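PDB 3ZED: RNA-directed RNA polymerase from Infectious pancreatic necrosis virus, which probably copies the viral RNA genome by RNA-templated nucleotide addition, occurring both free and covalently attached to the genomic RNA. Local coordinates for residues Thr67-Thr73 / Lys90-Val95; Tyr296-Gly300 / Trp322-Thr328; Lys288-Thr292 / Glu784-Leu789. All blocks are in the same frame, centred on the assembly; numbering follows the deposited sequence.

Contact 1 (Thr67-Thr73 / Lys90-Val95)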
loop_
_atom_site.group_PDB
_atom_site.type_symbol
_atom_site.label_atom_id
_atom_site.label_comp_id
_atom_site.label_asym_id
_atom_site.label_seq_id
_atom_site.Cartn_x
_atom_site.Cartn_y
_atom_site.Cartn_z
ATOM N N THR B 67 25.253 -3.318 -20.949
ATOM C CA THR B 67 24.487 -2.990 -22.152
ATOM C C THR B 67 23.560 -4.166 -22.542
ATOM O O THR B 67 23.921 -5.329 -22.339
ATOM C CB THR B 67 25.416 -2.512 -23.272
ATOM O OG1 THR B 67 26.436 -3.479 -23.524
ATOM C CG2 THR B 67 26.072 -1.197 -22.928
ATOM N N MET B 68 22.323 -3.839 -22.990
ATOM C CA MET B 68 21.306 -4.825 -23.355
ATOM C C MET B 68 21.736 -5.667 -24.536
ATOM O O MET B 68 22.302 -5.154 -25.504
ATOM C CB MET B 68 19.937 -4.181 -23.661
ATOM C CG MET B 68 19.276 -3.545 -22.478
ATOM S SD MET B 68 19.095 -4.636 -21.047
ATOM C CE MET B 68 18.996 -3.444 -19.767
ATOM N N VAL B 69 21.440 -6.968 -24.448
ATOM C CA VAL B 69 21.729 -7.979 -25.465
ATOM C C VAL B 69 20.412 -8.618 -25.871
ATOM O O VAL B 69 19.683 -9.121 -25.011
ATOM C CB VAL B 69 22.747 -9.032 -24.955
ATOM C CG1 VAL B 69 22.879 -10.196 -25.934
ATOM C CG2 VAL B 69 24.107 -8.396 -24.678
ATOM N N GLU B 70 20.098 -8.586 -27.165
ATOM C CA GLU B 70 18.883 -9.190 -27.703
ATOM C C GLU B 70 19.086 -10.725 -27.845
ATOM O O GLU B 70 19.756 -11.171 -28.774
ATOM C CB GLU B 70 18.517 -8.519 -29.047
ATOM C CG GLU B 70 17.148 -8.884 -29.595
ATOM C CD GLU B 70 16.200 -7.723 -29.818
ATOM O OE1 GLU B 70 16.477 -6.886 -30.707
ATOM O OE2 GLU B 70 15.163 -7.664 -29.120
ATOM N N LEU B 71 18.537 -11.512 -26.886
ATOM C CA LEU B 71 18.595 -12.977 -26.841
ATOM C C LEU B 71 17.277 -13.586 -27.293
ATOM O O LEU B 71 16.234 -12.940 -27.205
ATOM C CB LEU B 71 18.904 -13.479 -25.414
ATOM C CG LEU B 71 20.271 -13.205 -24.782
ATOM C CD1 LEU B 71 20.394 -13.952 -23.479
ATOM C CD2 LEU B 71 21.404 -13.658 -25.667
ATOM N N GLU B 72 17.314 -14.844 -27.732
ATOM C CA GLU B 72 16.133 -15.598 -28.142
ATOM C C GLU B 72 15.404 -16.060 -26.871
ATOM O O GLU B 72 16.020 -16.710 -26.021
ATOM C CB GLU B 72 16.566 -16.785 -29.033
ATOM C CG GLU B 72 15.425 -17.560 -29.665
ATOM C CD GLU B 72 15.810 -18.863 -30.346
ATOM O OE1 GLU B 72 16.747 -19.547 -29.871
ATOM O OE2 GLU B 72 15.135 -19.222 -31.338
ATOM N N THR B 73 14.114 -15.681 -26.716
ATOM C CA THR B 73 13.291 -16.034 -25.540
ATOM C C THR B 73 13.264 -17.565 -25.335
ATOM O O THR B 73 13.321 -18.012 -24.185
ATOM C CB THR B 73 11.888 -15.452 -25.661
ATOM O OG1 THR B 73 11.996 -14.092 -26.062
ATOM C CG2 THR B 73 11.109 -15.506 -24.352
ATOM N N LYS B 90 7.233 -12.163 -26.291
ATOM C CA LYS B 90 8.028 -11.751 -27.453
ATOM C C LYS B 90 9.032 -12.858 -27.811
ATOM O O LYS B 90 9.430 -13.613 -26.925
ATOM C CB LYS B 90 8.763 -10.430 -27.169
ATOM C CG LYS B 90 7.854 -9.219 -27.046
ATOM C CD LYS B 90 8.662 -7.957 -26.791
ATOM C CE LYS B 90 7.800 -6.736 -26.541
ATOM N NZ LYS B 90 7.135 -6.753 -25.211
ATOM N N ASP B 91 9.430 -12.962 -29.094
ATOM C CA ASP B 91 10.392 -13.975 -29.560
ATOM C C ASP B 91 11.833 -13.640 -29.119
ATOM O O ASP B 91 12.692 -14.525 -29.099
ATOM C CB ASP B 91 10.316 -14.139 -31.089
ATOM C CG ASP B 91 10.688 -12.892 -31.865
ATOM O OD1 ASP B 91 9.993 -11.862 -31.701
ATOM O OD2 ASP B 91 11.678 -12.944 -32.631
ATOM N N THR B 92 12.082 -12.365 -28.755
ATOM C CA THR B 92 13.379 -11.887 -28.277
ATOM C C THR B 92 13.247 -11.252 -26.900
ATOM O O THR B 92 12.202 -10.683 -26.571
ATOM C CB THR B 92 14.018 -10.900 -29.255
ATOM O OG1 THR B 92 13.122 -9.813 -29.496
ATOM C CG2 THR B 92 14.453 -11.553 -30.560
ATOM N N VAL B 93 14.327 -11.339 -26.107
ATOM C CA VAL B 93 14.410 -10.791 -24.753
ATOM C C VAL B 93 15.707 -9.949 -24.634
ATOM O O VAL B 93 16.775 -10.410 -25.036
ATOM C CB VAL B 93 14.282 -11.922 -23.676
ATOM C CG1 VAL B 93 15.465 -12.893 -23.671
ATOM C CG2 VAL B 93 14.034 -11.360 -22.290
ATOM N N SER B 94 15.598 -8.700 -24.149
ATOM C CA SER B 94 16.756 -7.816 -23.985
ATOM C C SER B 94 17.268 -7.922 -22.548
ATOM O O SER B 94 16.539 -7.616 -21.614
ATOM C CB SER B 94 16.403 -6.380 -24.362
ATOM O OG SER B 94 15.299 -5.915 -23.604
ATOM N N VAL B 95 18.498 -8.424 -22.367
ATOM C CA VAL B 95 19.060 -8.661 -21.031
ATOM C C VAL B 95 20.400 -7.915 -20.813
ATOM O O VAL B 95 21.189 -7.802 -21.751
ATOM C CB VAL B 95 19.204 -10.177 -20.727
ATOM C CG1 VAL B 95 17.840 -10.859 -20.648
ATOM C CG2 VAL B 95 20.093 -10.875 -21.746
#
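Leu71 and Val93 face each other as a hydrogen-bonded pair of two antiparallel strands, 67-72 and 92-95, whose segment axes make 159° between their N-to-C directions. Their bonds are short and nearly straight: Leu71 N reaches Val93 O at 2.8 Å and Val93 N reaches Leu71 O at 2.7 Å. Val69 and Val95 form the next such pair. The packed side carries Val69, Leu71 and the buried Val93 and Val95. Here the Leu71 side chain crosses that of Val95 at about a right angle, with Leu71 CD1 3.5 Å from Val95 CG2, while CB of Leu71 rests against CG1 of Val93.

The other side, with Ser94 and solvent-exposed Glu70, is looser and polar. Glu70 bends at chi2 (121°), which brings its carboxylate back over the partner strand; OG1 of Thr92 donates to OE2 of Glu70 at 3.0 Å, arriving from above the carboxylate plane. Ser94 bonds Glu262 through N and Tyr251, probably of the GTP site, through O.

Where strand 67-72 gives way to a helix, buried Thr73 adds two bonds beyond the last strand pair. Its N bonds to Asp91 O at 3.0 Å and its OG1 donates to Lys90 O at 2.7 Å, tying the helix to the loop before strand 92-95.

Strand 65-72 is the middle of a three-stranded antiparallel sheet, between 92-98 and 101-102. Helix 260-278 packs on Thr73, Val93 and Val95.

Contact 2 (Tyr296-Gly300 / Trp322-Thr328)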
loop_
_atom_site.group_PDB
_atom_site.type_symbol
_atom_site.label_atom_id
_atom_site.label_comp_id
_atom_site.label_asym_id
_atom_site.label_seq_id
_atom_site.Cartn_x
_atom_site.Cartn_y
_atom_site.Cartn_z
ATOM N N TYR B 296 20.900 -2.998 -9.316
ATOM C CA TYR B 296 19.802 -2.217 -9.874
ATOM C C TYR B 296 18.436 -2.735 -9.433
ATOM O O TYR B 296 17.456 -1.990 -9.503
ATOM C CB TYR B 296 19.918 -2.137 -11.404
ATOM C CG TYR B 296 20.067 -3.472 -12.096
ATOM C CD1 TYR B 296 18.950 -4.202 -12.492
ATOM C CD2 TYR B 296 21.323 -3.990 -12.386
ATOM C CE1 TYR B 296 19.079 -5.440 -13.110
ATOM C CE2 TYR B 296 21.468 -5.220 -13.020
ATOM C CZ TYR B 296 20.343 -5.939 -13.390
ATOM O OH TYR B 296 20.475 -7.150 -14.030
ATOM N N LEU B 297 18.377 -3.980 -8.919
ATOM C CA LEU B 297 17.147 -4.559 -8.389
ATOM C C LEU B 297 16.790 -3.943 -7.024
ATOM O O LEU B 297 15.701 -4.202 -6.506
ATOM C CB LEU B 297 17.246 -6.091 -8.292
ATOM C CG LEU B 297 17.307 -6.891 -9.607
ATOM C CD1 LEU B 297 17.175 -8.375 -9.336
ATOM C CD2 LEU B 297 16.229 -6.459 -10.595
ATOM N N SER B 298 17.679 -3.093 -6.470
ATOM C CA SER B 298 17.439 -2.402 -5.199
ATOM C C SER B 298 17.302 -0.878 -5.381
ATOM O O SER B 298 17.316 -0.148 -4.388
ATOM C CB SER B 298 18.566 -2.692 -4.218
ATOM O OG SER B 298 19.717 -1.929 -4.551
ATOM N N CYS B 299 17.210 -0.403 -6.638
ATOM C CA CYS B 299 17.148 1.021 -6.946
ATOM C C CYS B 299 15.830 1.349 -7.622
ATOM O O CYS B 299 15.554 0.864 -8.722
ATOM C CB CYS B 299 18.346 1.436 -7.800
ATOM S SG CYS B 299 18.547 3.231 -8.000
ATOM N N GLY B 300 15.000 2.125 -6.929
ATOM C CA GLY B 300 13.682 2.497 -7.429
ATOM C C GLY B 300 13.678 3.797 -8.199
ATOM O O GLY B 300 14.405 4.729 -7.846
ATOM N N TRP B 322 8.333 5.151 -4.941
ATOM C CA TRP B 322 9.580 4.415 -5.134
ATOM C C TRP B 322 9.210 3.252 -6.047
ATOM O O TRP B 322 8.580 2.277 -5.614
ATOM C CB TRP B 322 10.127 3.976 -3.786
ATOM C CG TRP B 322 11.538 3.465 -3.804
ATOM C CD1 TRP B 322 12.670 4.180 -3.534
ATOM C CD2 TRP B 322 11.955 2.097 -3.974
ATOM N NE1 TRP B 322 13.769 3.345 -3.537
ATOM C CE2 TRP B 322 13.360 2.065 -3.815
ATOM C CE3 TRP B 322 11.274 0.891 -4.250
ATOM C CZ2 TRP B 322 14.100 0.878 -3.923
ATOM C CZ3 TRP B 322 12.001 -0.281 -4.354
ATOM C CH2 TRP B 322 13.400 -0.282 -4.199
ATOM N N SER B 323 9.476 3.420 -7.345
ATOM C CA SER B 323 9.014 2.449 -8.304
ATOM C C SER B 323 10.020 1.297 -8.442
ATOM O O SER B 323 11.023 1.386 -9.153
ATOM C CB SER B 323 8.690 3.131 -9.628
ATOM O OG SER B 323 7.966 2.243 -10.460
ATOM N N ALA B 324 9.719 0.204 -7.722
ATOM C CA ALA B 324 10.518 -1.017 -7.640
ATOM C C ALA B 324 10.696 -1.681 -8.979
ATOM O O ALA B 324 9.718 -1.822 -9.729
ATOM C CB ALA B 324 9.857 -2.019 -6.686
ATOM N N PRO B 325 11.936 -2.141 -9.268
ATOM C CA PRO B 325 12.162 -2.930 -10.490
ATOM C C PRO B 325 11.201 -4.119 -10.545
ATOM O O PRO B 325 10.957 -4.762 -9.524
ATOM C CB PRO B 325 13.609 -3.397 -10.324
ATOM C CG PRO B 325 14.232 -2.359 -9.462
ATOM C CD PRO B 325 13.178 -2.045 -8.469
ATOM N N TYR B 326 10.635 -4.385 -11.728
ATOM C CA TYR B 326 9.696 -5.479 -11.971
ATOM C C TYR B 326 10.186 -6.825 -11.346
ATOM O O TYR B 326 9.389 -7.419 -10.617
ATOM C CB TYR B 326 9.415 -5.622 -13.489
ATOM C CG TYR B 326 8.274 -6.536 -13.903
ATOM C CD1 TYR B 326 7.481 -7.180 -12.952
ATOM C CD2 TYR B 326 7.928 -6.684 -15.242
ATOM C CE1 TYR B 326 6.417 -7.996 -13.331
ATOM C CE2 TYR B 326 6.864 -7.497 -15.632
ATOM C CZ TYR B 326 6.119 -8.159 -14.673
ATOM O OH TYR B 326 5.107 -9.001 -15.064
ATOM N N PRO B 327 11.445 -7.302 -11.535
ATOM C CA PRO B 327 11.838 -8.600 -10.932
ATOM C C PRO B 327 11.765 -8.609 -9.400
ATOM O O PRO B 327 11.302 -9.598 -8.838
ATOM C CB PRO B 327 13.280 -8.797 -11.425
ATOM C CG PRO B 327 13.379 -7.964 -12.645
ATOM C CD PRO B 327 12.549 -6.758 -12.355
ATOM N N THR B 328 12.175 -7.498 -8.733
ATOM C CA THR B 328 12.142 -7.360 -7.261
ATOM C C THR B 328 10.689 -7.429 -6.761
ATOM O O THR B 328 10.418 -8.180 -5.820
ATOM C CB THR B 328 12.849 -6.071 -6.826
ATOM O OG1 THR B 328 14.190 -6.157 -7.275
ATOM C CG2 THR B 328 12.852 -5.872 -5.319
HETATM O O HOH W 1 13.342 0.877 -10.584
#
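The carbonyl oxygen of Leu297 receives the hydroxyl of Thr328, OG1 to O 2.6 Å, in the carbonyl plane and on a lone pair. This bond joins the 3-10 turn that leads into strand 299-310 to the first turn of helix 326-340, at the open end of a beta hairpin formed by strands 299-310 and 320-323 in the palm-family region of the polymerase. Thr328 holds OG1 anti to its carbonyl carbon (chi1 -60°), which directs the hydroxyl at Leu297 and also brings it close to CB of that residue.

Beyond the bond the Leu297 side chain turns over the two prolines at the helix start. Its CD2 lies 3.8 Å from CG of Pro327, the side chains crossing at about a right angle, and also touches CB of Pro325. The Pro325 ring points at the backbone of the turn, where its CG meets Tyr296 O at 3.2 Å and also approaches Cys299 O.

On the hairpin side Gly300 lies over one face of the Trp322 indole. Its CA is 3.8 Å from the centroid of the six-membered ring and 18° off the normal, a CH-pi contact. With no side chain on Gly300, the strand can come down directly on the ring. Ser298 O sits at the indole edge, in plane, while NE1 of Trp322 donates to Ser456 O on strand 456-459, which would help to set the rotation of the ring. Helix 438-452 packs on Leu297, Trp322 and Thr328 through Met451 and Val452.

Where strand 320-323 ends and the chain turns toward helix 326-340, a water bridges the two segments, donating to Cys299 O at 2.9 Å and to Ser323 O at 2.8 Å.

Contact 3 (Lys288-Thr292 / Glu784-Leu789)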
loop_
_atom_site.group_PDB
_atom_site.type_symbol
_atom_site.label_atom_id
_atom_site.label_comp_id
_atom_site.label_asym_id
_atom_site.label_seq_id
_atom_site.Cartn_x
_atom_site.Cartn_y
_atom_site.Cartn_z
ATOM N N LYS B 288 27.570 -11.797 -2.000
ATOM C CA LYS B 288 27.934 -10.396 -2.209
ATOM C C LYS B 288 28.108 -10.057 -3.704
ATOM O O LYS B 288 27.680 -8.969 -4.122
ATOM C CB LYS B 288 29.190 -10.018 -1.418
ATOM C CG LYS B 288 28.877 -9.610 0.017
ATOM C CD LYS B 288 30.102 -9.086 0.750
ATOM C CE LYS B 288 29.785 -8.562 2.134
ATOM N NZ LYS B 288 29.534 -7.095 2.132
ATOM N N LYS B 289 28.696 -10.991 -4.499
ATOM C CA LYS B 289 28.904 -10.850 -5.950
ATOM C C LYS B 289 27.556 -10.783 -6.674
ATOM O O LYS B 289 27.363 -9.878 -7.485
ATOM C CB LYS B 289 29.772 -11.995 -6.521
ATOM C CG LYS B 289 30.226 -11.751 -7.962
ATOM C CD LYS B 289 30.699 -13.022 -8.659
ATOM C CE LYS B 289 30.032 -13.267 -10.000
ATOM N NZ LYS B 289 30.390 -12.233 -11.008
ATOM N N THR B 290 26.627 -11.719 -6.368
ATOM C CA THR B 290 25.276 -11.761 -6.945
ATOM C C THR B 290 24.521 -10.448 -6.649
ATOM O O THR B 290 23.952 -9.863 -7.564
ATOM C CB THR B 290 24.508 -12.982 -6.402
ATOM O OG1 THR B 290 25.200 -14.165 -6.801
ATOM C CG2 THR B 290 23.045 -13.035 -6.879
ATOM N N ILE B 291 24.537 -9.989 -5.385
ATOM C CA ILE B 291 23.865 -8.775 -4.945
ATOM C C ILE B 291 24.439 -7.521 -5.682
ATOM O O ILE B 291 23.663 -6.660 -6.112
ATOM C CB ILE B 291 23.924 -8.671 -3.398
ATOM C CG1 ILE B 291 22.954 -9.693 -2.747
ATOM C CG2 ILE B 291 23.582 -7.274 -2.933
ATOM C CD1 ILE B 291 23.103 -9.897 -1.224
ATOM N N THR B 292 25.770 -7.447 -5.867
ATOM C CA THR B 292 26.402 -6.330 -6.581
ATOM C C THR B 292 26.101 -6.425 -8.099
ATOM O O THR B 292 25.863 -5.392 -8.730
ATOM C CB THR B 292 27.910 -6.273 -6.281
ATOM O OG1 THR B 292 28.095 -6.314 -4.864
ATOM C CG2 THR B 292 28.565 -5.006 -6.821
ATOM N N GLU B 784 25.208 -6.379 5.357
ATOM C CA GLU B 784 26.054 -7.013 4.357
ATOM C C GLU B 784 25.463 -6.802 2.947
ATOM O O GLU B 784 26.202 -6.429 2.038
ATOM C CB GLU B 784 26.238 -8.509 4.668
ATOM C CG GLU B 784 26.965 -8.744 5.983
ATOM C CD GLU B 784 27.408 -10.170 6.242
ATOM O OE1 GLU B 784 26.557 -10.986 6.660
ATOM O OE2 GLU B 784 28.615 -10.457 6.075
ATOM N N THR B 785 24.134 -6.969 2.791
ATOM C CA THR B 785 23.412 -6.741 1.533
ATOM C C THR B 785 23.552 -5.275 1.107
ATOM O O THR B 785 23.872 -5.016 -0.054
ATOM C CB THR B 785 21.932 -7.140 1.672
ATOM O OG1 THR B 785 21.876 -8.489 2.107
ATOM C CG2 THR B 785 21.155 -7.007 0.366
ATOM N N ARG B 786 23.327 -4.329 2.037
ATOM C CA ARG B 786 23.408 -2.895 1.756
ATOM C C ARG B 786 24.828 -2.500 1.276
ATOM O O ARG B 786 24.945 -1.770 0.285
ATOM C CB ARG B 786 22.985 -2.082 2.986
ATOM C CG ARG B 786 22.824 -0.597 2.718
ATOM C CD ARG B 786 23.581 0.254 3.703
ATOM N NE ARG B 786 23.269 -0.100 5.087
ATOM C CZ ARG B 786 24.164 -0.134 6.069
ATOM N NH1 ARG B 786 25.438 0.179 5.831
ATOM N NH2 ARG B 786 23.797 -0.481 7.297
ATOM N N GLU B 787 25.884 -3.022 1.933
ATOM C CA GLU B 787 27.294 -2.795 1.567
ATOM C C GLU B 787 27.578 -3.215 0.117
ATOM O O GLU B 787 28.143 -2.433 -0.654
ATOM C CB GLU B 787 28.228 -3.582 2.506
ATOM C CG GLU B 787 28.300 -3.043 3.923
ATOM C CD GLU B 787 29.102 -3.846 4.931
ATOM O OE1 GLU B 787 29.556 -4.969 4.609
ATOM O OE2 GLU B 787 29.179 -3.385 6.090
ATOM N N ALA B 788 27.193 -4.452 -0.237
ATOM C CA ALA B 788 27.357 -5.044 -1.561
ATOM C C ALA B 788 26.553 -4.276 -2.618
ATOM O O ALA B 788 27.043 -4.101 -3.737
ATOM C CB ALA B 788 26.933 -6.504 -1.534
ATOM N N LEU B 789 25.337 -3.799 -2.266
ATOM C CA LEU B 789 24.499 -3.029 -3.197
ATOM C C LEU B 789 25.160 -1.706 -3.574
ATOM O O LEU B 789 25.027 -1.277 -4.728
ATOM C CB LEU B 789 23.105 -2.757 -2.610
ATOM C CG LEU B 789 22.158 -3.943 -2.547
ATOM C CD1 LEU B 789 20.983 -3.658 -1.627
ATOM C CD2 LEU B 789 21.731 -4.410 -3.947
#
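Ile291 points from helix 283-293 at helix 781-789, and its two branches part over the opposing surface. CG2 rests 3.6 Å from CD2 of Leu789, the two side chains meeting obliquely, and also touches CB of Ala788; CD1 reaches on to Thr785, whose side chain it crosses at about a right angle, 3.8 Å from CG2 of Thr785. With chi1 at -73°, CG1 lies anti to the carbonyl carbon and carries CD1 toward that threonine.

Ala788 points toward the neighbouring helix, its small methyl fitting between Lys288, Ile291 and Thr292. The hydroxyl of Thr292 lies between two carbonyls, with OG1 2.7 Å from Ala788 O and 2.8 Å from Lys288 O of its own helix.

Lys288 runs extended past Ala788, then bends at chi4 to set NZ 3.3 Å from OE1 of Glu787, a salt bridge whose hydrogen bond is weak, at the margin where Glu787 is exposed. A second weak bond goes from NZ to Glu784 O.

The short helix segments cross at -53°, their axes 8.4 Å apart, joining the palm-family region to the C-terminal one. Val447 of helix 438-452 packs on both Ile291 and Thr785, while helix 260-278 lies against Thr290.

How the contacts relate
Contact 2 is the most deeply buried, its centre about 16 Å from the centre of the chain, whereas the centre of contact 1 lies about 33 Å from it and that contact is only partly buried; contact 3 is buried with a charged margin. Contact 1 relies on backbone sheet bonds, contact 2 on prolines, an indole, a threonine-to-carbonyl bond and a bridging water, contact 3 on apolar side chains between crossing helices, with a lysine and a threonine hydroxyl as its polar part. Contacts 2 and 3 touch, Ser298 OG lying 3.3 Å from Leu789 CD2, and helix 438-452 packs on both. Helix 260-278 packs on contacts 1 and 2, and beside contact 3 through Thr290.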